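Local coordinates for protein CutA1 (Shewanella, PDB 3AHP) that is of uncertain function but belongs to the CutA1 family, trimeric proteins linked to divalent metal ion tolerance, and is a stable protein of a psychrotrophic bacterium, at residues B[11-14]-B[18-21]; B[24-29]-B[72-77]; B[40-45]-B[51-56]. One frame throughout, in Å; residues are numbered along the deposited sequence.

The three contacts come from one ferredoxin-like CutA1 subunit. Interactions 1 and 2 share helix 16-28. Interaction 1 packs its start on strand 6-13, and interaction 2 packs its end against helix 68-78; their centres are about 11 Å apart. Interaction 3 is the hairpin of strands 41-47 and 50-64. Its centre lies about 14 Å from that of interaction 1 and about 23 Å from that of interaction 2. Strands 6-13 and 50-64 are neighbours in the sheet, so interactions 1 and 3 touch through Thr-12, Cys-13 and Glu-56. Along the chain, interaction 3 falls between the two halves of interaction 2. The hairpin reaches outward and carries the sheet into another subunit of the trimer.

Interaction 1 of 3, residues B[11-14]-B[18-21]; sequences TTCP and IACR
A first torsion of -75° in Cys-13 sets SG beside its own backbone N and points it at helix 16-28. In Ile-18, chi1 of -58° turns CG2 anti to the backbone N, and Ile-18 CG2 comes within 3.9 Å of Cys-13 SG. The longer branch of Ile-18 is extended (chi2 165°) and carries CD1 to the proline ring. There Ile-18 CD1 lies 4.1 Å from Pro-14 CD, and the two side chains cross at about a right angle. Ala-19 meets the same sulfur: its CA is 3.8 Å from Cys-13 SG, and its CB is 4.0 Å from Cys-13 CB.

This is the first strand-to-helix connection of the ferredoxin-like fold of CutA1. The chain leaves strand 6-13, turns, and returns as helix 16-28 over the sheet. Asp-15 OD1, just before the helix, accepts a hydrogen bond from Ile-18 N in its first turn. The contact between the segments is apolar. Val-57 of the adjacent strand 50-64 touches both Cys-13 and Ala-19, which are buried. Pro-14 and Ile-18 lie nearer the surface, and Pro-14 also packs on His-79, Pro-80 and Tyr-81.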
# COMPACT_ATOMS: atom_id res chain seq x y z
N THR B 11 5.27 -3.05 6.65
CA THR B 11 6.19 -2.84 7.75
C THR B 11 7.37 -2.03 7.26
O THR B 11 7.40 -1.60 6.14
CB THR B 11 6.65 -4.18 8.38
OG1 THR B 11 7.41 -3.90 9.56
CG2 THR B 11 7.50 -4.97 7.42
N THR B 12 8.36 -1.84 8.11
CA THR B 12 9.32 -0.77 7.91
C THR B 12 10.59 -1.20 8.62
O THR B 12 10.52 -1.86 9.63
CB THR B 12 8.77 0.52 8.55
OG1 THR B 12 8.64 1.55 7.56
CG2 THR B 12 9.64 0.97 9.69
N CYS B 13 11.74 -0.93 8.02
CA CYS B 13 13.02 -1.18 8.68
C CYS B 13 13.86 0.07 8.69
O CYS B 13 13.73 0.89 7.80
CB CYS B 13 13.77 -2.30 7.98
SG CYS B 13 13.11 -3.95 8.30
N PRO B 14 14.78 0.21 9.67
CA PRO B 14 15.58 1.43 9.81
C PRO B 14 16.56 1.64 8.68
O PRO B 14 16.96 2.77 8.43
CB PRO B 14 16.33 1.21 11.12
CG PRO B 14 15.46 0.31 11.89
CD PRO B 14 14.92 -0.65 10.86
N ILE B 18 18.94 -4.23 6.86
CA ILE B 18 18.05 -4.92 7.75
C ILE B 18 16.84 -5.48 6.98
O ILE B 18 16.44 -6.63 7.19
CB ILE B 18 17.64 -4.01 8.92
CG1 ILE B 18 18.90 -3.55 9.67
CG2 ILE B 18 16.63 -4.71 9.84
CD1 ILE B 18 18.69 -2.36 10.64
N ALA B 19 16.27 -4.68 6.10
CA ALA B 19 15.09 -5.11 5.33
C ALA B 19 15.44 -6.36 4.53
O ALA B 19 14.70 -7.35 4.54
CB ALA B 19 14.62 -4.00 4.41
N CYS B 20 16.61 -6.32 3.91
CA CYS B 20 17.11 -7.43 3.16
C CYS B 20 17.31 -8.69 3.99
O CYS B 20 16.99 -9.79 3.56
CB CYS B 20 18.41 -7.06 2.46
SG CYS B 20 18.88 -8.31 1.26
N ARG B 21 17.89 -8.52 5.17
CA ARG B 21 18.12 -9.62 6.08
C ARG B 21 16.79 -10.27 6.50
O ARG B 21 16.65 -11.49 6.43
CB ARG B 21 18.92 -9.10 7.28
CG ARG B 21 19.65 -10.17 8.09
CD ARG B 21 20.86 -9.58 8.86
NE ARG B 21 20.47 -8.89 10.10
CZ ARG B 21 20.78 -7.62 10.39
NH1 ARG B 21 21.49 -6.88 9.53
NH2 ARG B 21 20.37 -7.09 11.54

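Interaction 2 of 3, residues B[24-29]-B[72-77]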
# COMPACT_ATOMS: atom_id res chain seq x y z
N THR B 24 15.07 -11.92 3.33
CA THR B 24 15.73 -13.19 3.07
C THR B 24 15.27 -14.30 4.04
O THR B 24 14.87 -15.38 3.62
CB THR B 24 17.29 -13.03 3.07
OG1 THR B 24 17.67 -12.09 2.06
CG2 THR B 24 17.98 -14.33 2.78
N ALA B 25 15.27 -14.00 5.32
CA ALA B 25 14.81 -14.96 6.30
C ALA B 25 13.39 -15.41 5.96
O ALA B 25 13.10 -16.59 5.80
CB ALA B 25 14.90 -14.37 7.71
N LEU B 26 12.51 -14.43 5.84
CA LEU B 26 11.12 -14.66 5.51
C LEU B 26 11.00 -15.57 4.30
O LEU B 26 10.23 -16.53 4.31
CB LEU B 26 10.44 -13.33 5.23
CG LEU B 26 9.38 -12.87 6.23
CD1 LEU B 26 9.45 -13.65 7.53
CD2 LEU B 26 9.51 -11.39 6.45
N VAL B 27 11.75 -15.26 3.25
CA VAL B 27 11.65 -16.04 2.04
C VAL B 27 12.30 -17.42 2.13
O VAL B 27 11.65 -18.41 1.84
CB VAL B 27 12.00 -15.24 0.75
CG1 VAL B 27 12.39 -16.15 -0.40
CG2 VAL B 27 10.81 -14.40 0.34
N GLU B 28 13.49 -17.50 2.71
CA GLU B 28 14.04 -18.83 2.95
C GLU B 28 13.39 -19.75 3.97
O GLU B 28 13.45 -20.96 3.83
CB GLU B 28 15.56 -18.97 2.77
CG GLU B 28 16.47 -18.21 3.70
CD GLU B 28 17.93 -18.68 3.58
OE1 GLU B 28 18.18 -19.71 2.90
OE2 GLU B 28 18.84 -18.04 4.17
N ALA B 29 12.59 -19.19 4.86
CA ALA B 29 11.77 -20.00 5.77
C ALA B 29 10.49 -20.41 5.08
O ALA B 29 9.66 -21.12 5.65
CB ALA B 29 11.45 -19.23 7.06
N GLU B 72 4.95 -12.55 12.00
CA GLU B 72 5.03 -11.56 13.05
C GLU B 72 6.16 -11.88 14.02
O GLU B 72 6.96 -11.00 14.36
CB GLU B 72 3.73 -11.51 13.81
CG GLU B 72 3.80 -10.57 14.96
CD GLU B 72 2.51 -10.49 15.70
OE1 GLU B 72 2.40 -11.19 16.72
OE2 GLU B 72 1.60 -9.77 15.22
N GLN B 73 6.17 -13.11 14.53
CA GLN B 73 7.20 -13.55 15.45
C GLN B 73 8.60 -13.33 14.88
O GLN B 73 9.40 -12.64 15.46
CB GLN B 73 6.98 -15.01 15.84
CG GLN B 73 7.68 -15.42 17.14
CD GLN B 73 7.45 -14.42 18.26
OE1 GLN B 73 8.32 -13.60 18.57
NE2 GLN B 73 6.25 -14.42 18.83
N LEU B 74 8.84 -13.82 13.67
CA LEU B 74 10.12 -13.62 13.02
C LEU B 74 10.46 -12.14 12.80
O LEU B 74 11.57 -11.69 13.13
CB LEU B 74 10.20 -14.41 11.71
CG LEU B 74 11.56 -14.48 11.01
CD1 LEU B 74 12.63 -14.87 12.01
CD2 LEU B 74 11.57 -15.49 9.88
N VAL B 75 9.54 -11.38 12.21
CA VAL B 75 9.86 -10.01 11.85
C VAL B 75 10.10 -9.18 13.12
O VAL B 75 11.14 -8.53 13.24
CB VAL B 75 8.79 -9.34 10.95
CG1 VAL B 75 9.09 -7.86 10.78
CG2 VAL B 75 8.75 -10.02 9.58
N ILE B 76 9.18 -9.30 14.08
CA ILE B 76 9.26 -8.50 15.29
C ILE B 76 10.58 -8.75 16.02
O ILE B 76 11.25 -7.80 16.42
CB ILE B 76 8.05 -8.75 16.24
CG1 ILE B 76 6.89 -7.81 15.91
CG2 ILE B 76 8.46 -8.56 17.70
CD1 ILE B 76 6.69 -7.57 14.43
N THR B 77 10.98 -10.01 16.17
CA THR B 77 12.23 -10.33 16.84
C THR B 77 13.54 -9.98 16.12
O THR B 77 14.53 -9.64 16.76
CB THR B 77 12.27 -11.75 17.52
OG1 THR B 77 13.45 -12.44 17.12
CG2 THR B 77 11.06 -12.58 17.21
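Leu-74 and Val-75 face Ala-25 and Leu-26 where the two helices of the ferredoxin-like fold pack side by side. Helices 16-28 and 68-78 run nearly antiparallel here. The angle between the short segments is 159°, and their axes come within 10.6 Å. The surface they bury is small, 176 Å² in all, and three pairs of apolar side chains make the contact.

Segment 72-77 begins with Glu-72, which is turned away from the other helix and has its OE2 hydrogen-bonded to Tyr-68 OH, one turn earlier.

Leu-74 comes next and points at helix 16-28. Its CG is anti to the backbone N (chi1 -171°), which extends the isobutyl group across the gap. The CD2 methyl does most of the touching and meets both partners. Leu-74 CD2 lies 3.7 Å from Leu-26 CD1 and 4.1 Å from Ala-25 CB. The two leucines run alongside each other with opposite headings.

Val-75 follows on the more buried side of the contact. Val-75 and Ile-76 both rest on Phe-86 of their own chain, so this part of the helix pair is also joined to strand 86-94 of the sheet. Ile-76 packs on Phe-95 of the third subunit as well, while on the other helix Val-27 and Glu-28 pack on Tyr-45 and Ile-51 of the second subunit.

Leu-26 forks between its two partners. One branch meets Leu-74, and the other meets Val-75. The side chains of Leu-26 and Val-75 lie roughly perpendicular, and Leu-26 CD2 is 3.5 Å from Val-75 CG2.

Interaction 3 of 3, residues B[40-45]-B[51-56]; sequences AVESIY and ICQSHE
Val-41 and Glu-56 open the pairing with two backbone bonds. Val-41 N gives one to Glu-56 O, and Glu-56 N returns one to Val-41 O. Ser-43 N reaches Ser-54 O at 2.9 Å; the return bond, from Ser-54 N to Ser-43 O, is weak. Tyr-45 N and O are both satisfied by Cys-52, with Cys-52 N 2.8 Å from Tyr-45 O.

Strands 41-47 and 50-64 thus form an antiparallel beta hairpin. Glu-42 to Tyr-45 also pair with an antiparallel strand of the third subunit, so the sheet crosses the trimer interface.

Ser-43 OG donates to Glu-56 OE2 at 2.9 Å, from above the carboxylate plane. OE2 also has a weak hydrogen bond from Thr-12 OG1. On the same face, chi1 of 63° sets Tyr-45 CG between its own N and carbonyl carbon, and the ring lies beside Cys-52 and Ser-54. Cys-52 CB sits over one ring face, 4.0 Å from the Tyr-45 centroid; its SG, oblique to the ring, makes a sulfur-aromatic contact. Tyr-45 OH and Ser-54 OG share a weak hydrogen bond of 3.3 Å.

On the opposite face, Glu-42 CG lies over the His-55 ring, 4.2 Å from its centroid. Ile-44 CD1 lies 3.6 Å from Gln-53 CB.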
# COMPACT_ATOMS: atom_id res chain seq x y z
N ALA B 40 13.82 4.42 0.16
CA ALA B 40 13.54 5.05 1.41
C ALA B 40 12.26 5.83 1.46
O ALA B 40 11.85 6.38 0.49
CB ALA B 40 14.65 5.88 1.81
N VAL B 41 11.63 5.85 2.63
CA VAL B 41 10.52 6.70 2.92
C VAL B 41 10.80 7.53 4.17
O VAL B 41 11.65 7.22 4.91
CB VAL B 41 9.24 5.93 3.12
CG1 VAL B 41 8.82 5.24 1.92
CG2 VAL B 41 9.32 5.04 4.25
N GLU B 42 10.06 8.59 4.38
CA GLU B 42 10.20 9.39 5.55
C GLU B 42 9.07 9.16 6.49
O GLU B 42 7.96 9.36 6.17
CB GLU B 42 10.32 10.86 5.22
CG GLU B 42 11.20 11.64 6.18
CD GLU B 42 11.11 13.13 6.01
OE1 GLU B 42 10.37 13.54 5.12
OE2 GLU B 42 11.78 13.86 6.75
N SER B 43 9.39 8.70 7.67
CA SER B 43 8.37 8.43 8.68
C SER B 43 8.30 9.57 9.69
O SER B 43 9.29 9.92 10.32
CB SER B 43 8.65 7.11 9.40
OG SER B 43 8.41 6.01 8.53
N ILE B 44 7.10 10.10 9.88
CA ILE B 44 6.87 11.17 10.80
C ILE B 44 5.99 10.67 11.94
O ILE B 44 4.92 10.11 11.70
CB ILE B 44 6.22 12.37 10.09
CG1 ILE B 44 6.85 12.58 8.71
CG2 ILE B 44 6.35 13.65 10.93
CD1 ILE B 44 8.05 13.49 8.70
N TYR B 45 6.45 10.91 13.16
CA TYR B 45 5.85 10.36 14.37
C TYR B 45 6.38 11.10 15.61
O TYR B 45 7.43 11.77 15.56
CB TYR B 45 6.18 8.86 14.48
CG TYR B 45 7.65 8.59 14.61
CD1 TYR B 45 8.25 8.45 15.87
CD2 TYR B 45 8.49 8.63 13.50
CE1 TYR B 45 9.60 8.30 16.00
CE2 TYR B 45 9.85 8.51 13.62
CZ TYR B 45 10.40 8.33 14.87
OH TYR B 45 11.75 8.17 15.00
N ILE B 51 8.68 15.98 17.67
CA ILE B 51 8.30 15.58 16.34
C ILE B 51 9.52 15.02 15.61
O ILE B 51 10.55 15.68 15.47
CB ILE B 51 7.64 16.77 15.60
CG1 ILE B 51 6.34 16.34 14.91
CG2 ILE B 51 8.63 17.52 14.69
CD1 ILE B 51 6.52 15.95 13.47
N CYS B 52 9.47 13.73 15.30
CA CYS B 52 10.62 13.04 14.75
C CYS B 52 10.36 12.64 13.31
O CYS B 52 9.21 12.52 12.89
CB CYS B 52 10.98 11.82 15.60
SG CYS B 52 11.30 12.21 17.35
N GLN B 53 11.43 12.57 12.53
CA GLN B 53 11.40 12.00 11.19
C GLN B 53 12.61 11.13 10.98
O GLN B 53 13.74 11.63 10.87
CB GLN B 53 11.34 13.09 10.12
CG GLN B 53 12.21 14.32 10.38
CD GLN B 53 11.37 15.59 10.61
OE1 GLN B 53 11.39 16.17 11.71
NE2 GLN B 53 10.60 15.99 9.60
N SER B 54 12.39 9.82 10.90
CA SER B 54 13.43 8.93 10.43
C SER B 54 13.24 8.43 9.00
O SER B 54 12.11 8.39 8.49
CB SER B 54 13.69 7.78 11.42
OG SER B 54 12.50 7.21 11.91
N HIS B 55 14.36 8.18 8.33
CA HIS B 55 14.38 7.58 7.01
C HIS B 55 14.43 6.06 7.12
O HIS B 55 15.24 5.50 7.86
CB HIS B 55 15.55 8.12 6.19
CG HIS B 55 15.23 9.37 5.42
ND1 HIS B 55 15.66 10.62 5.81
CD2 HIS B 55 14.48 9.56 4.30
CE1 HIS B 55 15.22 11.53 4.95
NE2 HIS B 55 14.49 10.91 4.04
N GLU B 56 13.57 5.39 6.42
CA GLU B 56 13.25 4.05 6.74
C GLU B 56 13.01 3.31 5.49
O GLU B 56 12.70 3.85 4.49
CB GLU B 56 12.02 3.97 7.60
CG GLU B 56 12.28 4.42 8.96
CD GLU B 56 11.29 3.93 9.88
OE1 GLU B 56 11.64 3.60 10.98
OE2 GLU B 56 10.17 3.90 9.52